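Local coordinates for cellulose-binding protein, X158 (PDB 2X34) that binds the long polyisoprenoid tail of ubiquinone-8 inside a YceI-like beta-barrel domain and is implicated in plant cell wall breakdown, at residues Ala76-Pro81 and Ala102-His107; Gln120-Thr125 and Val169-Ala174. All blocks are in the same frame, centred on the assembly; numbering follows the deposited sequence.

Contact 1. Residues Ala76-Pro81 and Ala102-His107; sequences ATVTVP and ATLDLH. With UQ8 (Ubiquinone-8), chain C.
T77 pairs with D105 and T79 with T103, the hydrogen-bonded pairs of an antiparallel strand pair whose segment axes approach to 4.7 Å with their N-to-C directions 169° apart. Of the four N-H to O bonds, D105 N to T77 O is the straightest, 178° at the hydrogen, and the shortest, at 2.8 Å. V78 and L104 form the non-hydrogen-bonded pair between them, and their side chains lie on the face turned to the ubiquinone-8 tail. V78 holds CG1 anti to its own backbone N (chi1 -177°), which carries this methyl to 3.6 Å from UQ8 C33, while CG2 rests 3.6 Å from L104 CD1. The other branch of L104, CD2, reaches further along the isoprenoid tail, 3.7 Å from UQ8 C27. A102 CB packs against V80 CG2 at 3.5 Å, and V80 CG2 in turn lies 3.7 Å from the methyl C40 of UQ8. An alanine in place of V78 would remove both branches and is likely to open a gap beside UQ8 C33, with L104 CD1 losing its closest side-chain neighbour across the strands. On the other face the setting is polar: one water donates to T77 O and is hydrogen-bonded to T103 OG1, and a second bridges T77 OG1 and D105 OD2, weakly at the carboxylate. Strand 75-81 is bonded along its far edge to strand 42-48, and strand 95-106 to strand 109-121, so this pair is a continuous part of the barrel wall; beyond it, L104 and L106 lean on Y142.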
ATOM      1  N   ALA A  76      -8.701  -0.643  -0.279  1.00  3.92           N
ATOM      2  CA  ALA A  76      -7.940  -0.929  -1.499  1.00  4.33           C
ATOM      3  C   ALA A  76      -7.234  -2.269  -1.241  1.00  4.53           C
ATOM      4  O   ALA A  76      -6.707  -2.503  -0.147  1.00  4.90           O
ATOM      5  CB  ALA A  76      -6.889   0.155  -1.768  1.00  3.03           C
ATOM      6  N   THR A  77      -7.214  -3.139  -2.236  1.00  5.17           N
ATOM      7  CA  THR A  77      -6.735  -4.512  -2.036  1.00  5.35           C
ATOM      8  C   THR A  77      -5.624  -4.778  -3.031  1.00  5.94           C
ATOM      9  O   THR A  77      -5.764  -4.458  -4.206  1.00  7.14           O
ATOM     10  CB  THR A  77      -7.898  -5.531  -2.211  1.00  6.70           C
ATOM     11  OG1 THR A  77      -8.908  -5.256  -1.235  1.00  8.33           O
ATOM     12  CG2 THR A  77      -7.430  -6.975  -2.016  1.00  5.80           C
ATOM     13  N   VAL A  78      -4.504  -5.331  -2.557  1.00  5.82           N
ATOM     14  CA  VAL A  78      -3.410  -5.704  -3.438  1.00  5.00           C
ATOM     15  C   VAL A  78      -3.299  -7.215  -3.372  1.00  5.37           C
ATOM     16  O   VAL A  78      -3.270  -7.761  -2.285  1.00  4.05           O
ATOM     17  CB  VAL A  78      -2.067  -5.115  -3.010  1.00  5.39           C
ATOM     18  CG1 VAL A  78      -0.958  -5.502  -4.032  1.00  4.33           C
ATOM     19  CG2 VAL A  78      -2.167  -3.603  -2.878  1.00  4.06           C
ATOM     20  N   THR A  79      -3.205  -7.854  -4.525  1.00  5.18           N
ATOM     21  CA  THR A  79      -3.078  -9.306  -4.603  0.50  6.11           C
ATOM     22  C   THR A  79      -1.868  -9.659  -5.448  1.00  6.28           C
ATOM     23  O   THR A  79      -1.635  -9.050  -6.497  1.00  5.63           O
ATOM     24  CB  THR A  79      -4.318  -9.943  -5.240  0.50  6.05           C
ATOM     25  OG1 THR A  79      -4.491  -9.414  -6.561  0.50  7.50           O
ATOM     26  CG2 THR A  79      -5.559  -9.653  -4.399  0.50  6.30           C
ATOM     27  N   VAL A  80      -1.104 -10.633  -4.977  1.00  6.68           N
ATOM     28  CA  VAL A  80       0.193 -10.969  -5.568  1.00  7.23           C
ATOM     29  C   VAL A  80       0.368 -12.467  -5.461  1.00  6.90           C
ATOM     30  O   VAL A  80       0.326 -12.995  -4.341  1.00  6.89           O
ATOM     31  CB  VAL A  80       1.345 -10.338  -4.760  1.00  6.61           C
ATOM     32  CG1 VAL A  80       2.688 -10.644  -5.399  1.00  8.20           C
ATOM     33  CG2 VAL A  80       1.153  -8.801  -4.575  1.00  9.97           C
ATOM     34  N   PRO A  81       0.571 -13.160  -6.595  1.00  8.58           N
ATOM     35  CA  PRO A  81       0.877 -14.597  -6.502  1.00  8.95           C
ATOM     36  C   PRO A  81       2.265 -14.759  -5.970  1.00  8.96           C
ATOM     37  O   PRO A  81       3.155 -13.991  -6.334  1.00 10.08           O
ATOM     38  CB  PRO A  81       0.826 -15.078  -7.947  1.00  9.91           C
ATOM     39  CG  PRO A  81       1.139 -13.865  -8.749  1.00 10.23           C
ATOM     40  CD  PRO A  81       0.612 -12.681  -7.988  1.00  8.63           C
ATOM     41  N   ALA A 102       1.621  -7.106  -9.393  1.00  7.42           N
ATOM     42  CA  ALA A 102       0.634  -7.055  -8.311  1.00  7.58           C
ATOM     43  C   ALA A 102      -0.652  -6.348  -8.779  1.00  7.41           C
ATOM     44  O   ALA A 102      -0.569  -5.287  -9.423  1.00  7.75           O
ATOM     45  CB  ALA A 102       1.262  -6.338  -7.067  1.00  7.28           C
ATOM     46  N   THR A 103      -1.831  -6.913  -8.498  1.00  6.41           N
ATOM     47  CA  THR A 103      -3.067  -6.200  -8.808  1.00  6.30           C
ATOM     48  C   THR A 103      -3.458  -5.288  -7.653  1.00  5.48           C
ATOM     49  O   THR A 103      -3.483  -5.711  -6.503  1.00  5.66           O
ATOM     50  CB  THR A 103      -4.259  -7.121  -9.260  1.00  6.55           C
ATOM     51  OG1 THR A 103      -4.751  -7.882  -8.148  1.00 11.61           O
ATOM     52  CG2 THR A 103      -3.811  -8.069 -10.350  1.00  4.96           C
ATOM     53  N   LEU A 104      -3.716  -4.021  -7.981  1.00  4.81           N
ATOM     54  CA  LEU A 104      -4.164  -3.037  -7.003  1.00  5.60           C
ATOM     55  C   LEU A 104      -5.580  -2.696  -7.363  1.00  5.72           C
ATOM     56  O   LEU A 104      -5.849  -2.169  -8.447  1.00  6.22           O
ATOM     57  CB  LEU A 104      -3.283  -1.780  -7.004  1.00  5.16           C
ATOM     58  CG  LEU A 104      -3.774  -0.598  -6.142  1.00  7.39           C
ATOM     59  CD1 LEU A 104      -3.939  -0.976  -4.658  1.00  7.20           C
ATOM     60  CD2 LEU A 104      -2.812   0.590  -6.274  1.00  8.60           C
ATOM     61  N   ASP A 105      -6.489  -3.020  -6.476  1.00  5.58           N
ATOM     62  CA  ASP A 105      -7.869  -2.618  -6.640  1.00  6.95           C
ATOM     63  C   ASP A 105      -8.089  -1.373  -5.796  1.00  6.52           C
ATOM     64  O   ASP A 105      -8.268  -1.471  -4.576  1.00  5.50           O
ATOM     65  CB  ASP A 105      -8.786  -3.779  -6.226  1.00  7.31           C
ATOM     66  CG  ASP A 105     -10.283  -3.423  -6.228  1.00 11.10           C
ATOM     67  OD1 ASP A 105     -10.716  -2.394  -6.786  1.00 11.36           O
ATOM     68  OD2 ASP A 105     -11.037  -4.209  -5.622  1.00 16.88           O
ATOM     69  N   LEU A 106      -8.105  -0.216  -6.460  1.00  6.01           N
ATOM     70  CA  LEU A 106      -8.227   1.081  -5.787  1.00  5.31           C
ATOM     71  C   LEU A 106      -9.225   1.968  -6.501  1.00  6.39           C
ATOM     72  O   LEU A 106      -9.194   2.104  -7.726  1.00  4.99           O
ATOM     73  CB  LEU A 106      -6.858   1.769  -5.729  1.00  4.82           C
ATOM     74  CG  LEU A 106      -6.727   3.243  -5.339  1.00  5.25           C
ATOM     75  CD1 LEU A 106      -7.184   3.439  -3.880  1.00  2.27           C
ATOM     76  CD2 LEU A 106      -5.277   3.713  -5.557  1.00  2.43           C
ATOM     77  N   HIS A 107     -10.117   2.579  -5.726  1.00  6.31           N
ATOM     78  CA  HIS A 107     -11.081   3.526  -6.292  1.00  6.41           C
ATOM     79  C   HIS A 107     -11.877   2.968  -7.470  1.00  7.00           C
ATOM     80  O   HIS A 107     -12.138   3.665  -8.457  1.00  6.64           O
ATOM     81  CB  HIS A 107     -10.373   4.806  -6.678  1.00  5.82           C
ATOM     82  CG  HIS A 107     -11.305   5.952  -6.844  1.00  6.56           C
ATOM     83  ND1 HIS A 107     -11.437   6.642  -8.029  1.00  5.22           N
ATOM     84  CD2 HIS A 107     -12.221   6.469  -5.996  1.00  5.10           C
ATOM     85  CE1 HIS A 107     -12.369   7.571  -7.885  1.00  5.82           C
ATOM     86  NE2 HIS A 107     -12.849   7.494  -6.659  1.00  5.04           N
TER
HETATM   87  C45 UQ8 C7575       6.220 -11.380  -1.993  1.00  8.01           C
HETATM   88  C44 UQ8 C7575       5.447 -11.783  -0.790  1.00  6.15           C
HETATM   89  C46 UQ8 C7575       6.042 -12.908   0.031  1.00  6.01           C
HETATM   90  C43 UQ8 C7575       4.287 -11.187  -0.424  1.00  6.71           C
HETATM   91  C42 UQ8 C7575       3.582 -10.047  -1.145  1.00  6.12           C
HETATM   92  C41 UQ8 C7575       3.105  -9.061  -0.060  1.00  8.82           C
HETATM   93  C39 UQ8 C7575       2.340  -7.926  -0.674  1.00  5.87           C
HETATM   94  C40 UQ8 C7575       0.897  -8.190  -0.974  1.00  7.11           C
HETATM   95  C38 UQ8 C7575       2.949  -6.759  -0.952  1.00  5.69           C
HETATM   96  C37 UQ8 C7575       2.265  -5.556  -1.572  1.00  4.92           C
HETATM   97  C36 UQ8 C7575       2.881  -5.308  -2.950  1.00  5.40           C
HETATM   98  C34 UQ8 C7575       2.473  -4.018  -3.634  1.00  6.65           C
HETATM   99  C35 UQ8 C7575       3.134  -3.700  -4.951  1.00  6.34           C
HETATM  100  C33 UQ8 C7575       1.571  -3.180  -3.085  1.00  7.39           C
HETATM  101  C32 UQ8 C7575       1.109  -1.879  -3.760  1.00  9.84           C
HETATM  102  C31 UQ8 C7575       1.003  -0.757  -2.722  1.00  8.62           C
HETATM  103  C29 UQ8 C7575       0.200   0.422  -3.245  1.00  9.28           C
HETATM  104  C30 UQ8 C7575       0.647   1.158  -4.488  1.00  9.27           C
HETATM  105  C28 UQ8 C7575      -0.899   0.791  -2.565  1.00  9.19           C
HETATM  106  C27 UQ8 C7575      -1.800   1.970  -2.946  1.00 10.10           C
HETATM  107  C26 UQ8 C7575      -1.613   2.995  -1.813  1.00  8.47           C
HETATM  108  C24 UQ8 C7575      -2.520   4.216  -1.922  1.00  7.79           C
HETATM  109  C25 UQ8 C7575      -3.996   4.099  -1.665  1.00  6.82           C
HETATM  110  C23 UQ8 C7575      -1.936   5.373  -2.241  1.00  8.79           C
HETATM  111  C22 UQ8 C7575      -2.604   6.732  -2.404  1.00 10.59           C
HETATM  112  C21 UQ8 C7575      -2.791   7.049  -3.901  1.00 10.56           C
HETATM  113  C19 UQ8 C7575      -3.023   8.510  -4.245  1.00  9.12           C
HETATM  114  C20 UQ8 C7575      -3.067   8.870  -5.705  1.00  8.29           C
HETATM  115  C18 UQ8 C7575      -3.168   9.468  -3.301  1.00 10.36           C
HETATM  116  C17 UQ8 C7575      -3.407  10.954  -3.645  1.00 10.17           C
HETATM  117  C16 UQ8 C7575      -2.698  11.766  -2.565  1.00 11.56           C
HETATM  118  C14 UQ8 C7575      -2.709  13.291  -2.646  1.00 12.82           C
HETATM  119  C15 UQ8 C7575      -1.995  13.994  -3.775  1.00 11.89           C
HETATM  120  C13 UQ8 C7575      -3.348  13.983  -1.661  1.00 12.01           C
HETATM  121  C12 UQ8 C7575      -3.440  15.512  -1.584  1.00 13.07           C
HETATM  122  C11 UQ8 C7575      -3.264  16.002  -0.131  1.00 11.59           C
HETATM  123  C9  UQ8 C7575      -3.263  17.508  -0.129  1.00 12.70           C
HETATM  124  C10 UQ8 C7575      -1.965  18.199  -0.506  1.00  9.63           C
HETATM  125  C8  UQ8 C7575      -4.397  18.147   0.220  1.00 14.13           C
HETATM  126  C7  UQ8 C7575      -4.634  19.650   0.283  1.00 17.42           C
HETATM  127  C6  UQ8 C7575      -5.104  20.025   1.661  1.00 18.60           C
HETATM  128  C1  UQ8 C7575      -6.506  19.858   2.169  1.00 19.65           C
HETATM  129  C1M UQ8 C7575      -7.653  19.348   1.333  1.00 21.41           C
HETATM  130  C2  UQ8 C7575      -6.798  20.257   3.575  1.00 21.64           C
HETATM  131  O2  UQ8 C7575      -7.940  20.151   4.021  1.00 21.93           O
HETATM  132  C3  UQ8 C7575      -5.759  20.808   4.471  1.00 21.24           C
HETATM  133  O3  UQ8 C7575      -6.086  21.140   5.773  1.00 25.35           O
HETATM  134  C3M UQ8 C7575      -7.152  22.031   6.145  1.00 24.45           C
HETATM  135  C4  UQ8 C7575      -4.382  20.949   3.944  1.00 21.21           C
HETATM  136  O4  UQ8 C7575      -3.336  21.400   4.701  1.00 23.40           O
HETATM  137  C4M UQ8 C7575      -3.446  22.599   5.476  1.00 25.07           C
HETATM  138  C5  UQ8 C7575      -4.082  20.563   2.570  1.00 17.70           C
HETATM  139  O5  UQ8 C7575      -2.919  20.650   2.208  1.00 18.81           O
HETATM  140  O   HOH W   1      -6.248  -7.028  -5.854  1.00  9.14           O
HETATM  141  O   HOH W   2     -10.651  -3.331  -2.555  1.00 14.70           O

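Contact 2. Residues Gln120-Thr125 and Val169-Ala174; sequences QRLSAT and VLFYEA. With UQ8 (Ubiquinone-8), chain C.
T125 meets the end of strand 163-173 through both its hydroxyl and its carbonyl. T125 OG1 donates to E173 OE1 at 2.9 Å, arriving on the syn side of the carboxylate but 26° out of its plane. T125 O accepts from A174 N at 2.8 Å, nearly straight at 172°, with E173 CA adding a longer C-H contact to the same oxygen. The E173 side chain is bent at its second torsion (chi2 -90°), which brings the carboxylate across to the T125 hydroxyl; its other oxygen, OE2, forms a salt bridge with R126, so each carboxylate oxygen has its own partner. A separate apolar touch lies further back along the strand, where L122 CD1 comes to the edge of the F171 ring, 3.7 Å from CE1. Because CD1 lies near the ring plane, a methyl abuts the rim; the two side chains cross at about a right angle.

In the second shell, S123 OG accepts from T125 N at 3.1 Å, an ST turn that fixes the bend leading into T125. R121 NH1 donates to S123 O at 2.9 Å, with that oxygen in the guanidinium plane, while NE and NH2 bind the carbonyls of L90 and V87.

L170 and Y172 touch the ubiquinone-8 tail: L170 CD1 is 3.6 Å from UQ8 C38, and Y172 OH, hydrogen-bonded to Q44 O, lies 3.8 Å from C41. The contact thus spans the turn from strand 109-121 into strand 126-138, the neighbour of strand 163-173, whose other edge pairs with strand 3-20.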
ATOM      1  N   GLN A 120      12.704 -10.775   2.906  1.00  5.03           N
ATOM      2  CA  GLN A 120      13.773 -11.254   3.798  1.00  5.18           C
ATOM      3  C   GLN A 120      13.209 -12.061   4.957  1.00  5.26           C
ATOM      4  O   GLN A 120      12.253 -11.649   5.614  1.00  5.27           O
ATOM      5  CB  GLN A 120      14.642 -10.094   4.319  1.00  5.24           C
ATOM      6  CG  GLN A 120      15.881 -10.530   5.090  1.00  5.71           C
ATOM      7  CD  GLN A 120      16.620  -9.370   5.775  1.00  5.76           C
ATOM      8  OE1 GLN A 120      16.060  -8.284   5.977  1.00  5.91           O
ATOM      9  NE2 GLN A 120      17.903  -9.591   6.103  1.00  4.40           N
ATOM     10  N   ARG A 121      13.834 -13.189   5.235  1.00  5.20           N
ATOM     11  CA  ARG A 121      13.395 -14.026   6.369  1.00  6.15           C
ATOM     12  C   ARG A 121      14.056 -13.510   7.635  1.00  6.51           C
ATOM     13  O   ARG A 121      15.276 -13.349   7.676  1.00  7.64           O
ATOM     14  CB  ARG A 121      13.731 -15.505   6.154  1.00  5.63           C
ATOM     15  CG  ARG A 121      13.468 -16.348   7.398  1.00  6.27           C
ATOM     16  CD  ARG A 121      13.685 -17.828   7.212  1.00  6.26           C
ATOM     17  NE  ARG A 121      12.778 -18.385   6.215  1.00  6.92           N
ATOM     18  CZ  ARG A 121      11.485 -18.601   6.411  1.00  6.87           C
ATOM     19  NH1 ARG A 121      10.905 -18.321   7.577  1.00  7.25           N
ATOM     20  NH2 ARG A 121      10.760 -19.105   5.422  1.00  9.76           N
ATOM     21  N   LEU A 122      13.242 -13.268   8.658  1.00  6.73           N
ATOM     22  CA  LEU A 122      13.706 -12.806   9.955  1.00  7.53           C
ATOM     23  C   LEU A 122      13.820 -13.903  11.012  1.00  7.71           C
ATOM     24  O   LEU A 122      14.631 -13.794  11.924  1.00  7.62           O
ATOM     25  CB  LEU A 122      12.789 -11.688  10.471  1.00  7.61           C
ATOM     26  CG  LEU A 122      12.594 -10.489   9.534  1.00  8.77           C
ATOM     27  CD1 LEU A 122      11.827  -9.347  10.201  1.00  9.31           C
ATOM     28  CD2 LEU A 122      13.908  -9.977   9.072  1.00  9.42           C
ATOM     29  N   SER A 123      12.986 -14.931  10.905  1.00  7.15           N
ATOM     30  CA  SER A 123      12.976 -16.047  11.835  1.00  7.31           C
ATOM     31  C   SER A 123      12.344 -17.240  11.137  1.00  7.11           C
ATOM     32  O   SER A 123      11.940 -17.114   9.983  1.00  6.31           O
ATOM     33  CB  SER A 123      12.124 -15.694  13.040  1.00  8.25           C
ATOM     34  OG  SER A 123      10.760 -15.710  12.669  1.00  4.99           O
ATOM     35  N   ALA A 124      12.231 -18.368  11.852  1.00  6.95           N
ATOM     36  CA  ALA A 124      11.546 -19.580  11.338  1.00  7.08           C
ATOM     37  C   ALA A 124      10.102 -19.311  10.898  1.00  7.14           C
ATOM     38  O   ALA A 124       9.597 -20.019  10.046  1.00  7.95           O
ATOM     39  CB  ALA A 124      11.578 -20.758  12.399  1.00  6.87           C
ATOM     40  N   THR A 125       9.465 -18.278  11.469  1.00  6.92           N
ATOM     41  CA  THR A 125       8.065 -17.935  11.186  1.00  6.95           C
ATOM     42  C   THR A 125       7.834 -16.563  10.527  1.00  6.85           C
ATOM     43  O   THR A 125       6.741 -16.301   9.994  1.00  9.67           O
ATOM     44  CB  THR A 125       7.234 -17.966  12.469  1.00  7.17           C
ATOM     45  OG1 THR A 125       7.732 -16.972  13.381  1.00  5.55           O
ATOM     46  CG2 THR A 125       7.294 -19.369  13.123  1.00  6.90           C
ATOM     47  N   VAL A 169       6.554  -1.376   4.514  1.00  4.55           N
ATOM     48  CA  VAL A 169       7.286  -2.481   5.121  1.00  4.15           C
ATOM     49  C   VAL A 169       6.233  -3.344   5.817  1.00  3.22           C
ATOM     50  O   VAL A 169       5.537  -2.878   6.734  1.00  2.83           O
ATOM     51  CB  VAL A 169       8.371  -1.989   6.094  1.00  3.57           C
ATOM     52  CG1 VAL A 169       9.087  -3.176   6.762  1.00  4.92           C
ATOM     53  CG2 VAL A 169       9.391  -1.051   5.330  1.00  5.13           C
ATOM     54  N   LEU A 170       6.095  -4.575   5.343  1.00  2.84           N
ATOM     55  CA  LEU A 170       5.078  -5.494   5.823  1.00  2.94           C
ATOM     56  C   LEU A 170       5.744  -6.694   6.451  1.00  2.81           C
ATOM     57  O   LEU A 170       6.780  -7.183   5.949  1.00  2.74           O
ATOM     58  CB  LEU A 170       4.209  -6.007   4.663  1.00  2.39           C
ATOM     59  CG  LEU A 170       3.684  -4.957   3.693  1.00  4.03           C
ATOM     60  CD1 LEU A 170       3.101  -5.609   2.436  1.00  2.01           C
ATOM     61  CD2 LEU A 170       2.678  -4.059   4.368  1.00  2.00           C
ATOM     62  N   PHE A 171       5.143  -7.183   7.522  1.00  2.25           N
ATOM     63  CA  PHE A 171       5.666  -8.338   8.224  1.00  2.86           C
ATOM     64  C   PHE A 171       4.565  -9.378   8.221  1.00  3.02           C
ATOM     65  O   PHE A 171       3.425  -9.119   8.675  1.00  3.62           O
ATOM     66  CB  PHE A 171       6.070  -7.988   9.673  1.00  2.97           C
ATOM     67  CG  PHE A 171       7.169  -6.965   9.777  1.00  3.13           C
ATOM     68  CD1 PHE A 171       8.513  -7.352   9.829  1.00  4.53           C
ATOM     69  CD2 PHE A 171       6.867  -5.610   9.801  1.00  3.83           C
ATOM     70  CE1 PHE A 171       9.546  -6.384   9.932  1.00  2.44           C
ATOM     71  CE2 PHE A 171       7.890  -4.651   9.895  1.00  3.73           C
ATOM     72  CZ  PHE A 171       9.225  -5.049   9.958  1.00  4.33           C
ATOM     73  N   TYR A 172       4.883 -10.535   7.671  1.00  2.87           N
ATOM     74  CA  TYR A 172       3.956 -11.647   7.612  1.00  3.41           C
ATOM     75  C   TYR A 172       4.481 -12.755   8.519  1.00  4.59           C
ATOM     76  O   TYR A 172       5.705 -12.996   8.578  1.00  3.60           O
ATOM     77  CB  TYR A 172       3.816 -12.152   6.176  1.00  3.54           C
ATOM     78  CG  TYR A 172       2.999 -11.271   5.280  1.00  2.76           C
ATOM     79  CD1 TYR A 172       1.620 -11.451   5.174  1.00  2.93           C
ATOM     80  CD2 TYR A 172       3.591 -10.274   4.514  1.00  2.01           C
ATOM     81  CE1 TYR A 172       0.840 -10.647   4.357  1.00  3.33           C
ATOM     82  CE2 TYR A 172       2.808  -9.443   3.687  1.00  3.16           C
ATOM     83  CZ  TYR A 172       1.433  -9.648   3.609  1.00  3.18           C
ATOM     84  OH  TYR A 172       0.640  -8.875   2.785  1.00  2.00           O
ATOM     85  N   GLU A 173       3.565 -13.406   9.240  1.00  5.05           N
ATOM     86  CA  GLU A 173       3.932 -14.445  10.205  1.00  6.36           C
ATOM     87  C   GLU A 173       3.239 -15.767   9.920  1.00  6.79           C
ATOM     88  O   GLU A 173       2.036 -15.806   9.727  1.00  5.57           O
ATOM     89  CB  GLU A 173       3.520 -14.039  11.621  1.00  6.73           C
ATOM     90  CG  GLU A 173       4.441 -13.069  12.269  1.00  9.55           C
ATOM     91  CD  GLU A 173       5.591 -13.678  13.067  1.00 10.15           C
ATOM     92  OE1 GLU A 173       5.678 -14.895  13.310  1.00 13.37           O
ATOM     93  OE2 GLU A 173       6.433 -12.877  13.469  1.00 11.72           O
ATOM     94  N   ALA A 174       4.014 -16.840   9.910  1.00  8.17           N
ATOM     95  CA  ALA A 174       3.455 -18.185   9.806  1.00  9.89           C
ATOM     96  C   ALA A 174       2.856 -18.540  11.155  1.00 11.42           C
ATOM     97  O   ALA A 174       3.259 -17.979  12.151  1.00 11.33           O
ATOM     98  CB  ALA A 174       4.534 -19.170   9.429  1.00  9.91           C
TER
HETATM   99  C45 UQ8 C7575       6.220 -11.380  -1.993  1.00  8.01           C
HETATM  100  C44 UQ8 C7575       5.447 -11.783  -0.790  1.00  6.15           C
HETATM  101  C46 UQ8 C7575       6.042 -12.908   0.031  1.00  6.01           C
HETATM  102  C43 UQ8 C7575       4.287 -11.187  -0.424  1.00  6.71           C
HETATM  103  C42 UQ8 C7575       3.582 -10.047  -1.145  1.00  6.12           C
HETATM  104  C41 UQ8 C7575       3.105  -9.061  -0.060  1.00  8.82           C
HETATM  105  C39 UQ8 C7575       2.340  -7.926  -0.674  1.00  5.87           C
HETATM  106  C40 UQ8 C7575       0.897  -8.190  -0.974  1.00  7.11           C
HETATM  107  C38 UQ8 C7575       2.949  -6.759  -0.952  1.00  5.69           C
HETATM  108  C37 UQ8 C7575       2.265  -5.556  -1.572  1.00  4.92           C
HETATM  109  C36 UQ8 C7575       2.881  -5.308  -2.950  1.00  5.40           C
HETATM  110  C34 UQ8 C7575       2.473  -4.018  -3.634  1.00  6.65           C
HETATM  111  C35 UQ8 C7575       3.134  -3.700  -4.951  1.00  6.34           C
HETATM  112  C33 UQ8 C7575       1.571  -3.180  -3.085  1.00  7.39           C
HETATM  113  C32 UQ8 C7575       1.109  -1.879  -3.760  1.00  9.84           C
HETATM  114  C31 UQ8 C7575       1.003  -0.757  -2.722  1.00  8.62           C
HETATM  115  C29 UQ8 C7575       0.200   0.422  -3.245  1.00  9.28           C
HETATM  116  C30 UQ8 C7575       0.647   1.158  -4.488  1.00  9.27           C
HETATM  117  C28 UQ8 C7575      -0.899   0.791  -2.565  1.00  9.19           C
HETATM  118  C27 UQ8 C7575      -1.800   1.970  -2.946  1.00 10.10           C
HETATM  119  C26 UQ8 C7575      -1.613   2.995  -1.813  1.00  8.47           C
HETATM  120  C24 UQ8 C7575      -2.520   4.216  -1.922  1.00  7.79           C
HETATM  121  C25 UQ8 C7575      -3.996   4.099  -1.665  1.00  6.82           C
HETATM  122  C23 UQ8 C7575      -1.936   5.373  -2.241  1.00  8.79           C
HETATM  123  C22 UQ8 C7575      -2.604   6.732  -2.404  1.00 10.59           C
HETATM  124  C21 UQ8 C7575      -2.791   7.049  -3.901  1.00 10.56           C
HETATM  125  C19 UQ8 C7575      -3.023   8.510  -4.245  1.00  9.12           C
HETATM  126  C20 UQ8 C7575      -3.067   8.870  -5.705  1.00  8.29           C
HETATM  127  C18 UQ8 C7575      -3.168   9.468  -3.301  1.00 10.36           C
HETATM  128  C17 UQ8 C7575      -3.407  10.954  -3.645  1.00 10.17           C
HETATM  129  C16 UQ8 C7575      -2.698  11.766  -2.565  1.00 11.56           C
HETATM  130  C14 UQ8 C7575      -2.709  13.291  -2.646  1.00 12.82           C
HETATM  131  C15 UQ8 C7575      -1.995  13.994  -3.775  1.00 11.89           C
HETATM  132  C13 UQ8 C7575      -3.348  13.983  -1.661  1.00 12.01           C
HETATM  133  C12 UQ8 C7575      -3.440  15.512  -1.584  1.00 13.07           C
HETATM  134  C11 UQ8 C7575      -3.264  16.002  -0.131  1.00 11.59           C
HETATM  135  C9  UQ8 C7575      -3.263  17.508  -0.129  1.00 12.70           C
HETATM  136  C10 UQ8 C7575      -1.965  18.199  -0.506  1.00  9.63           C
HETATM  137  C8  UQ8 C7575      -4.397  18.147   0.220  1.00 14.13           C
HETATM  138  C7  UQ8 C7575      -4.634  19.650   0.283  1.00 17.42           C
HETATM  139  C6  UQ8 C7575      -5.104  20.025   1.661  1.00 18.60           C
HETATM  140  C1  UQ8 C7575      -6.506  19.858   2.169  1.00 19.65           C
HETATM  141  C1M UQ8 C7575      -7.653  19.348   1.333  1.00 21.41           C
HETATM  142  C2  UQ8 C7575      -6.798  20.257   3.575  1.00 21.64           C
HETATM  143  O2  UQ8 C7575      -7.940  20.151   4.021  1.00 21.93           O
HETATM  144  C3  UQ8 C7575      -5.759  20.808   4.471  1.00 21.24           C
HETATM  145  O3  UQ8 C7575      -6.086  21.140   5.773  1.00 25.35           O
HETATM  146  C3M UQ8 C7575      -7.152  22.031   6.145  1.00 24.45           C
HETATM  147  C4  UQ8 C7575      -4.382  20.949   3.944  1.00 21.21           C
HETATM  148  O4  UQ8 C7575      -3.336  21.400   4.701  1.00 23.40           O
HETATM  149  C4M UQ8 C7575      -3.446  22.599   5.476  1.00 25.07           C
HETATM  150  C5  UQ8 C7575      -4.082  20.563   2.570  1.00 17.70           C
HETATM  151  O5  UQ8 C7575      -2.919  20.650   2.208  1.00 18.81           O

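Contact 1 closes before contact 2 opens along the chain, and strand 95-106, which ends the first, is followed directly by strand 109-121, which enters the second. Their centres lie 21 Å apart and their nearest atoms about 6 Å, without touching. Both contacts reach one curled antiparallel sheet, in which 95-106 and 109-121 are neighbours. Contact 1 is buried wall, its centre 9 Å from the chain centre; contact 2 is at the surface, 17 Å out, where a turn meets a strand end. Both touch ubiquinone-8, at different parts of the wall, consistent with a barrel that encloses the isoprenoid tail and with a polyisoprenoid-binding role.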